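Local atomic coordinates of ubiquitin-conjugating enzyme E2, putative (Plasmodium falciparum, PDB entry 2Q0V), a protein that probably takes part in the attachment of ubiquitin to other proteins as an E2-type ubiquitin-conjugating protein. Residues V91-K96 with I130-E135. Numbering follows the deposited sequence.
Sequences VKFDTK and ISLRQE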
ATOM      1  N   VAL A  91       0.619  -4.380   5.765  1.00 38.74           N
ATOM      2  CA  VAL A  91       1.390  -3.373   5.071  1.00 37.85           C
ATOM      3  C   VAL A  91       2.656  -3.093   5.867  1.00 38.26           C
ATOM      4  O   VAL A  91       2.597  -2.818   7.068  1.00 37.57           O
ATOM      5  CB  VAL A  91       0.565  -2.043   4.866  1.00 37.73           C
ATOM      6  CG1 VAL A  91       1.332  -1.038   3.995  1.00 35.59           C
ATOM      7  CG2 VAL A  91      -0.817  -2.328   4.289  1.00 36.75           C
ATOM      8  N   LYS A  92       3.802  -3.170   5.193  1.00 38.85           N
ATOM      9  CA  LYS A  92       5.053  -2.715   5.787  1.00 39.71           C
ATOM     10  C   LYS A  92       6.002  -1.994   4.832  1.00 39.63           C
ATOM     11  O   LYS A  92       6.138  -2.338   3.641  1.00 39.62           O
ATOM     12  CB  LYS A  92       5.778  -3.824   6.574  1.00 40.44           C
ATOM     13  CG  LYS A  92       6.109  -5.081   5.835  1.00 43.10           C
ATOM     14  CD  LYS A  92       6.275  -6.246   6.834  1.00 45.10           C
ATOM     15  CE  LYS A  92       4.912  -6.692   7.451  1.00 47.73           C
ATOM     16  NZ  LYS A  92       4.967  -7.839   8.467  1.00 47.20           N
ATOM     17  N   PHE A  93       6.629  -0.964   5.380  1.00 38.87           N
ATOM     18  CA  PHE A  93       7.643  -0.232   4.677  1.00 38.79           C
ATOM     19  C   PHE A  93       8.945  -1.024   4.774  1.00 39.76           C
ATOM     20  O   PHE A  93       9.317  -1.526   5.849  1.00 39.71           O
ATOM     21  CB  PHE A  93       7.832   1.146   5.304  1.00 37.97           C
ATOM     22  CG  PHE A  93       6.851   2.169   4.842  1.00 36.60           C
ATOM     23  CD1 PHE A  93       5.619   2.292   5.459  1.00 34.40           C
ATOM     24  CD2 PHE A  93       7.167   3.025   3.778  1.00 35.43           C
ATOM     25  CE1 PHE A  93       4.713   3.239   5.033  1.00 35.18           C
ATOM     26  CE2 PHE A  93       6.264   3.988   3.347  1.00 35.47           C
ATOM     27  CZ  PHE A  93       5.038   4.101   3.973  1.00 36.22           C
ATOM     28  N   ASP A  94       9.599  -1.151   3.628  1.00 40.14           N
ATOM     29  CA  ASP A  94      10.959  -1.615   3.540  1.00 40.61           C
ATOM     30  C   ASP A  94      11.877  -0.377   3.707  1.00 40.63           C
ATOM     31  O   ASP A  94      12.871  -0.443   4.414  1.00 40.99           O
ATOM     32  CB  ASP A  94      11.174  -2.323   2.192  1.00 40.70           C
ATOM     33  CG  ASP A  94      10.175  -3.487   1.959  1.00 43.96           C
ATOM     34  OD1 ASP A  94       9.966  -4.340   2.863  1.00 47.02           O
ATOM     35  OD2 ASP A  94       9.591  -3.568   0.851  1.00 46.84           O
ATOM     36  N   THR A  95      11.508   0.752   3.084  1.00 40.06           N
ATOM     37  CA  THR A  95      12.191   2.030   3.265  1.00 39.33           C
ATOM     38  C   THR A  95      11.757   2.657   4.580  1.00 40.22           C
ATOM     39  O   THR A  95      10.553   2.647   4.935  1.00 39.78           O
ATOM     40  CB  THR A  95      11.907   3.019   2.117  1.00 38.79           C
ATOM     41  OG1 THR A  95      12.094   2.370   0.860  1.00 38.69           O
ATOM     42  CG2 THR A  95      12.843   4.200   2.168  1.00 37.69           C
ATOM     43  N   LYS A  96      12.750   3.189   5.301  1.00 40.59           N
ATOM     44  CA  LYS A  96      12.550   3.779   6.606  1.00 41.15           C
ATOM     45  C   LYS A  96      11.732   5.042   6.506  1.00 41.05           C
ATOM     46  O   LYS A  96      11.982   5.889   5.655  1.00 41.67           O
ATOM     47  CB  LYS A  96      13.882   4.079   7.282  1.00 41.46           C
ATOM     48  CG  LYS A  96      14.532   2.855   7.907  1.00 46.08           C
ATOM     49  CD  LYS A  96      15.294   3.201   9.189  1.00 51.01           C
ATOM     50  CE  LYS A  96      16.307   2.103   9.524  1.00 54.26           C
ATOM     51  NZ  LYS A  96      16.435   1.842  11.011  1.00 58.31           N
ATOM     52  N   ILE A 130      -2.549   5.192  -1.899  1.00 29.36           N
ATOM     53  CA  ILE A 130      -3.168   6.521  -1.834  1.00 29.54           C
ATOM     54  C   ILE A 130      -3.357   7.078  -0.431  1.00 29.22           C
ATOM     55  O   ILE A 130      -3.025   8.213  -0.146  1.00 29.33           O
ATOM     56  CB  ILE A 130      -4.529   6.523  -2.542  1.00 30.19           C
ATOM     57  CG1 ILE A 130      -4.348   6.248  -4.028  1.00 28.97           C
ATOM     58  CG2 ILE A 130      -5.280   7.895  -2.337  1.00 28.80           C
ATOM     59  CD1 ILE A 130      -5.755   6.159  -4.803  1.00 31.18           C
ATOM     60  N   SER A 131      -3.883   6.263   0.460  1.00 29.99           N
ATOM     61  CA  SER A 131      -4.048   6.659   1.861  1.00 30.27           C
ATOM     62  C   SER A 131      -2.768   6.995   2.572  1.00 30.07           C
ATOM     63  O   SER A 131      -2.752   7.900   3.401  1.00 30.74           O
ATOM     64  CB  SER A 131      -4.783   5.577   2.630  1.00 29.29           C
ATOM     65  OG  SER A 131      -6.137   5.674   2.295  1.00 31.62           O
ATOM     66  N   LEU A 132      -1.717   6.238   2.276  1.00 30.47           N
ATOM     67  CA  LEU A 132      -0.398   6.482   2.848  1.00 30.91           C
ATOM     68  C   LEU A 132       0.227   7.767   2.314  1.00 31.00           C
ATOM     69  O   LEU A 132       0.809   8.539   3.075  1.00 30.19           O
ATOM     70  CB  LEU A 132       0.514   5.269   2.636  1.00 31.29           C
ATOM     71  CG  LEU A 132       0.169   4.037   3.511  1.00 31.95           C
ATOM     72  CD1 LEU A 132       1.009   2.806   3.058  1.00 33.55           C
ATOM     73  CD2 LEU A 132       0.376   4.336   4.978  1.00 28.64           C
ATOM     74  N   ARG A 133       0.045   8.037   1.025  1.00 31.40           N
ATOM     75  CA  ARG A 133       0.532   9.285   0.495  1.00 32.71           C
ATOM     76  C   ARG A 133      -0.225  10.496   1.064  1.00 33.35           C
ATOM     77  O   ARG A 133       0.354  11.553   1.213  1.00 33.42           O
ATOM     78  CB  ARG A 133       0.470   9.280  -1.022  1.00 33.49           C
ATOM     79  CG  ARG A 133       1.688   9.842  -1.614  1.00 35.29           C
ATOM     80  CD  ARG A 133       1.982   9.271  -2.989  1.00 38.24           C
ATOM     81  NE  ARG A 133       1.417  10.166  -3.973  1.00 42.09           N
ATOM     82  CZ  ARG A 133       1.861  11.388  -4.257  1.00 39.13           C
ATOM     83  NH1 ARG A 133       1.214  12.096  -5.158  1.00 41.53           N
ATOM     84  NH2 ARG A 133       2.928  11.894  -3.677  1.00 35.81           N
ATOM     85  N   GLN A 134      -1.502  10.330   1.408  1.00 33.78           N
ATOM     86  CA  GLN A 134      -2.282  11.423   1.994  1.00 34.11           C
ATOM     87  C   GLN A 134      -1.945  11.687   3.435  1.00 34.21           C
ATOM     88  O   GLN A 134      -1.951  12.828   3.874  1.00 33.92           O
ATOM     89  CB  GLN A 134      -3.771  11.182   1.806  1.00 33.82           C
ATOM     90  CG  GLN A 134      -4.140  11.328   0.306  1.00 37.28           C
ATOM     91  CD  GLN A 134      -4.433  12.775  -0.089  1.00 37.99           C
ATOM     92  OE1 GLN A 134      -4.948  13.569   0.713  1.00 41.67           O
ATOM     93  NE2 GLN A 134      -4.139  13.108  -1.314  1.00 38.28           N
ATOM     94  N   GLU A 135      -1.627  10.622   4.161  1.00 34.67           N
ATOM     95  CA  GLU A 135      -1.122  10.732   5.513  1.00 35.40           C
ATOM     96  C   GLU A 135       0.125  11.600   5.642  1.00 35.07           C
ATOM     97  O   GLU A 135       0.355  12.153   6.709  1.00 35.33           O
ATOM     98  CB  GLU A 135      -0.802   9.347   6.073  1.00 35.81           C
ATOM     99  CG  GLU A 135      -2.024   8.614   6.564  1.00 38.95           C
ATOM    100  CD  GLU A 135      -2.827   9.401   7.572  1.00 42.93           C
ATOM    101  OE1 GLU A 135      -2.339   9.577   8.724  1.00 45.55           O
ATOM    102  OE2 GLU A 135      -3.955   9.833   7.212  1.00 42.67           O
TER
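Val91 and Leu132 reach toward each other from strand 90-93 and helix 125-135, and their side chains meet tip to tip, CG1 of Val91 lying 4.0 Å from CD1 of Leu132. Valine CG1 does the touching because it stands anti to the backbone N (chi1 -174°). The same leucine methyl serves a second partner, with CE1 of Phe93 4.2 Å from Leu132 CD1. From CD1 of Leu132 the directions to Val91 CG1 and Phe93 CE1 are nearly perpendicular. The phenylalanine arrives differently: its CB neither heads for the helix nor turns from it, and the far end of the ring brings CE1 within range. Leu132 meets the ring obliquely. On the leucine, CG anti to the carbonyl carbon (chi1 -72°) and an extended chi2 of 171° carry CD1 out toward the strand. The contact is wholly apolar and small, burying 102 Å² in total, and the backbones stay well apart, with 10.3 Å between CA of Val91 and CA of Leu132. All three side chains are buried. Such packing of a helix on an antiparallel sheet belongs to the core of the ubiquitin-conjugating enzyme fold. Leu132 extends it across the sheet, touching Leu76 of strand 73-79 and Ile61 of strand 56-62, while Phe93 also packs on Leu76 and Tyr74. Next along helix 125-135, Arg133 ties the helix to strand 56-62 through a hydrogen bond from NH2 to Phe62 O.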